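Long-range contacts in peptide synthetase, module 7 (Actinoplanes teichomyceticus, PDB 4TX3), which serves as the condensation-type X-domain of a non-ribosomal peptide synthetase, recruiting oxygenases such as OxyB in the biosynthesis of the glycopeptide teicoplanin: residues B[342-346]-B[358-362]; B[395-399]-B[423-427]. All coordinates share one frame. Residue numbers count along the deposited sequence, not the author numbering.

Contact 1 (B[342-346]-B[358-362]); sequences FEKIP and HPVYQ
Val360 takes a positive phi (phi/psi 65°/-55°) at the centre of a classic gamma turn, closed by a 2.6 Å hydrogen bond from Tyr361 N to Pro359 O. The turn lies in the loop leading into strand 363-369 of the condensation-domain fold, facing the approach to the short helix 345-348. Residues 342-344 already have helical phi/psi, and Ile345 N bonds to Phe342 O (3.0 Å). CA atoms come nearest at Pro346 and Pro359, 6.7 Å apart. No hydrogen bond crosses, so the contact rests on apolar and aromatic packing that buries 238 Å². Phe342, in its t rotamer (chi2 79°), points its ring tip at the turn, with Pro359 O at the ring edge, 3.7 Å from Phe342 CZ. Its CE1 lies 3.9 Å from Val360 CG2 and 3.8 Å from Tyr361 CE1, while its CZ is 3.7 Å from His358 CE1. Phe342, His358 and Tyr361 thus form an aromatic cluster. The Phe342 and His358 planes are 8° from parallel but slid apart (centroids 5.5 Å), so the rings barely overlap; the Tyr361 ring is oblique to Phe342 at 59°. Ile345 CG2 meets Val360 CG2 at 4.1 Å, and Pro346 CG meets Pro359 CB at 3.9 Å. Pro307 of strand 306-313 touches both Phe342 and Tyr361. Within the loop, Gln362 NE2 donates to His358 O (2.7 Å), and His358, chi1 t, turns its ND1 to donate to Tyr361 O, also at 2.7 Å.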
# COMPACT_ATOMS: atom_id res chain seq x y z
N PHE B 342 -2.87 -15.77 -21.06
CA PHE B 342 -3.12 -17.19 -20.86
C PHE B 342 -4.27 -17.72 -21.72
O PHE B 342 -4.22 -18.85 -22.20
CB PHE B 342 -3.42 -17.46 -19.39
CG PHE B 342 -4.03 -18.80 -19.15
CD1 PHE B 342 -3.23 -19.94 -19.13
CD2 PHE B 342 -5.40 -18.93 -18.98
CE1 PHE B 342 -3.79 -21.18 -18.93
CE2 PHE B 342 -5.95 -20.16 -18.77
CZ PHE B 342 -5.14 -21.30 -18.74
N GLU B 343 -5.31 -16.91 -21.88
CA GLU B 343 -6.56 -17.34 -22.50
C GLU B 343 -6.38 -17.57 -24.01
O GLU B 343 -7.24 -18.13 -24.68
CB GLU B 343 -7.66 -16.31 -22.24
CG GLU B 343 -8.07 -16.18 -20.76
CD GLU B 343 -7.08 -15.39 -19.89
OE1 GLU B 343 -6.15 -14.76 -20.44
OE2 GLU B 343 -7.23 -15.39 -18.64
N LYS B 344 -5.24 -17.12 -24.51
CA LYS B 344 -4.91 -17.22 -25.91
C LYS B 344 -4.23 -18.56 -26.19
O LYS B 344 -4.17 -19.04 -27.32
CB LYS B 344 -4.01 -16.05 -26.30
CG LYS B 344 -3.92 -15.79 -27.76
CD LYS B 344 -5.21 -15.21 -28.30
CE LYS B 344 -5.02 -14.76 -29.75
NZ LYS B 344 -3.79 -15.35 -30.39
N ILE B 345 -3.73 -19.17 -25.11
CA ILE B 345 -2.91 -20.37 -25.20
C ILE B 345 -3.67 -21.64 -25.61
O ILE B 345 -3.11 -22.45 -26.35
CB ILE B 345 -2.19 -20.61 -23.88
CG1 ILE B 345 -1.01 -19.65 -23.76
CG2 ILE B 345 -1.71 -22.06 -23.77
CD1 ILE B 345 -0.36 -19.65 -22.41
N PRO B 346 -4.93 -21.84 -25.15
CA PRO B 346 -5.66 -23.00 -25.70
C PRO B 346 -5.68 -23.06 -27.24
O PRO B 346 -5.41 -24.13 -27.76
CB PRO B 346 -7.07 -22.81 -25.14
CG PRO B 346 -6.80 -22.21 -23.77
CD PRO B 346 -5.63 -21.26 -23.98
N HIS B 358 -11.23 -26.67 -16.82
CA HIS B 358 -10.28 -25.59 -17.05
C HIS B 358 -9.13 -26.10 -17.93
O HIS B 358 -8.53 -27.13 -17.63
CB HIS B 358 -9.75 -25.04 -15.73
CG HIS B 358 -9.02 -23.74 -15.86
ND1 HIS B 358 -7.65 -23.64 -15.83
CD2 HIS B 358 -9.48 -22.47 -16.01
CE1 HIS B 358 -7.29 -22.38 -15.97
NE2 HIS B 358 -8.39 -21.65 -16.08
N PRO B 359 -8.83 -25.38 -19.03
CA PRO B 359 -7.78 -25.77 -19.98
C PRO B 359 -6.35 -25.65 -19.41
O PRO B 359 -6.15 -24.85 -18.48
CB PRO B 359 -7.99 -24.78 -21.12
CG PRO B 359 -8.55 -23.58 -20.45
CD PRO B 359 -9.45 -24.10 -19.39
N VAL B 360 -5.41 -26.42 -19.95
CA VAL B 360 -4.00 -26.42 -19.55
C VAL B 360 -3.75 -26.91 -18.12
O VAL B 360 -2.94 -27.80 -17.92
CB VAL B 360 -3.35 -25.02 -19.68
CG1 VAL B 360 -1.84 -25.10 -19.42
CG2 VAL B 360 -3.64 -24.41 -21.03
N TYR B 361 -4.41 -26.31 -17.12
CA TYR B 361 -4.27 -26.83 -15.76
C TYR B 361 -5.58 -26.85 -14.99
O TYR B 361 -6.47 -26.04 -15.22
CB TYR B 361 -3.21 -26.04 -14.97
CG TYR B 361 -3.55 -24.60 -14.67
CD1 TYR B 361 -3.27 -23.59 -15.58
CD2 TYR B 361 -4.12 -24.25 -13.44
CE1 TYR B 361 -3.57 -22.27 -15.30
CE2 TYR B 361 -4.43 -22.93 -13.15
CZ TYR B 361 -4.15 -21.95 -14.08
OH TYR B 361 -4.45 -20.63 -13.78
N GLN B 362 -5.66 -27.78 -14.05
CA GLN B 362 -6.86 -28.01 -13.27
C GLN B 362 -6.55 -27.88 -11.76
O GLN B 362 -7.46 -27.89 -10.92
CB GLN B 362 -7.46 -29.38 -13.59
CG GLN B 362 -7.89 -29.56 -15.05
CD GLN B 362 -6.73 -29.80 -15.99
OE1 GLN B 362 -5.84 -30.58 -15.70
NE2 GLN B 362 -6.73 -29.10 -17.13

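Contact 2 (B[395-399]-B[423-427]); sequences IELDL and AADLF
Ala423, the last residue of strand 413-423, makes the one hydrogen bond between the segments: its N donates to Asp398 O at 3.0 Å (N-H...O 153°), where the CA atoms of the two residues are 5.1 Å apart. Its CB points at residues 395-399, lying 3.7 Å from Leu397 O and 4.3 Å from Ile395 CG2. Ala424 and Asp425 then turn the chain with helical phi/psi, so that Ala423 O accepts both Leu426 N (2.9 Å) and Phe427 N (3.0 Å). This turn ends the hairpin of strands 399-407 and 413-423, neighbours in the mixed sheet of the condensation-domain fold; Asp398 (-74°/-50°) precedes the extended Leu399 that begins the first of them. Leu426, chi1 m and chi2 t, brings CD1 to 3.6 Å from Asp398 CG, packing beside a carboxylate whose OD2 forms a salt bridge with Arg227. Phe427 (chi1 m, chi2 -77°) swings its ring back over the strand ends: CE2 approaches Leu399 CD2 at 3.4 Å and Asp398 O at 3.6 Å, while the ring also meets that of Phe223.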
# COMPACT_ATOMS: atom_id res chain seq x y z
N ILE B 395 -15.93 -21.75 -8.53
CA ILE B 395 -14.63 -22.27 -8.95
C ILE B 395 -14.70 -22.92 -10.35
O ILE B 395 -15.68 -23.61 -10.67
CB ILE B 395 -14.08 -23.29 -7.93
CG1 ILE B 395 -12.62 -23.65 -8.24
CG2 ILE B 395 -14.94 -24.57 -7.87
CD1 ILE B 395 -12.00 -24.56 -7.18
N GLU B 396 -13.68 -22.67 -11.17
CA GLU B 396 -13.56 -23.28 -12.50
C GLU B 396 -12.52 -24.39 -12.49
O GLU B 396 -12.55 -25.28 -13.33
CB GLU B 396 -13.17 -22.25 -13.55
CG GLU B 396 -14.22 -21.21 -13.85
CD GLU B 396 -13.76 -20.25 -14.94
OE1 GLU B 396 -12.77 -19.52 -14.70
OE2 GLU B 396 -14.37 -20.26 -16.04
N LEU B 397 -11.58 -24.30 -11.56
CA LEU B 397 -10.55 -25.31 -11.37
C LEU B 397 -11.09 -26.55 -10.65
O LEU B 397 -12.14 -26.50 -9.99
CB LEU B 397 -9.39 -24.71 -10.58
CG LEU B 397 -8.57 -23.60 -11.25
CD1 LEU B 397 -7.69 -22.92 -10.22
CD2 LEU B 397 -7.73 -24.15 -12.37
N ASP B 398 -10.37 -27.66 -10.75
CA ASP B 398 -10.68 -28.83 -9.93
C ASP B 398 -10.24 -28.60 -8.49
O ASP B 398 -11.03 -28.80 -7.55
CB ASP B 398 -10.00 -30.06 -10.52
CG ASP B 398 -10.53 -30.40 -11.90
OD1 ASP B 398 -11.31 -29.59 -12.46
OD2 ASP B 398 -10.17 -31.47 -12.44
N LEU B 399 -9.00 -28.15 -8.31
CA LEU B 399 -8.47 -27.84 -6.99
C LEU B 399 -7.72 -26.51 -7.00
O LEU B 399 -7.05 -26.17 -7.97
CB LEU B 399 -7.55 -28.96 -6.49
CG LEU B 399 -8.13 -30.38 -6.57
CD1 LEU B 399 -7.04 -31.43 -6.47
CD2 LEU B 399 -9.17 -30.58 -5.49
N ALA B 423 -13.80 -28.40 -6.39
CA ALA B 423 -15.01 -28.47 -7.18
C ALA B 423 -15.91 -29.54 -6.58
O ALA B 423 -15.62 -30.74 -6.69
CB ALA B 423 -14.69 -28.76 -8.64
N ALA B 424 -17.00 -29.13 -5.95
CA ALA B 424 -17.84 -30.08 -5.22
C ALA B 424 -18.48 -31.11 -6.15
O ALA B 424 -18.86 -32.19 -5.71
CB ALA B 424 -18.90 -29.34 -4.41
N ASP B 425 -18.58 -30.78 -7.43
CA ASP B 425 -19.06 -31.70 -8.45
C ASP B 425 -18.22 -32.96 -8.54
O ASP B 425 -18.72 -34.04 -8.87
CB ASP B 425 -19.07 -31.03 -9.83
CG ASP B 425 -20.33 -30.24 -10.10
OD1 ASP B 425 -21.14 -30.06 -9.16
OD2 ASP B 425 -20.51 -29.80 -11.25
N LEU B 426 -16.93 -32.81 -8.25
CA LEU B 426 -15.94 -33.85 -8.47
C LEU B 426 -15.46 -34.48 -7.18
O LEU B 426 -15.09 -35.65 -7.16
CB LEU B 426 -14.73 -33.29 -9.23
CG LEU B 426 -14.95 -32.59 -10.57
CD1 LEU B 426 -13.63 -32.05 -11.11
CD2 LEU B 426 -15.60 -33.52 -11.58
N PHE B 427 -15.45 -33.69 -6.11
CA PHE B 427 -14.87 -34.14 -4.84
C PHE B 427 -15.82 -34.01 -3.65
O PHE B 427 -16.55 -33.03 -3.53
CB PHE B 427 -13.60 -33.35 -4.51
CG PHE B 427 -12.53 -33.43 -5.57
CD1 PHE B 427 -11.74 -34.56 -5.71
CD2 PHE B 427 -12.30 -32.34 -6.41
CE1 PHE B 427 -10.74 -34.62 -6.67
CE2 PHE B 427 -11.30 -32.39 -7.37
CZ PHE B 427 -10.52 -33.54 -7.50

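In the fold
The two contacts come in series, contact 1 closing before contact 2 opens, with centres about 16 Å apart. They meet at one end of the same mixed sheet, whose order is 235-242, 413-423, 399-407, 363-369. Segment 358-362 runs into edge strand 363-369; segment 395-399 runs into strand 399-407; segment 423-427 leaves strand 413-423. Gln362 O lies 3.0 Å from Leu399 N, a probable hydrogen bond where the parallel pair 363-369/399-407 begins, and Leu397 CD2 packs 3.6 Å from Tyr361 CE2. The aromatic cluster beside helix 345-348 is thereby continuous with the hairpin end, within one condensation-type domain; OxyB touches neither contact.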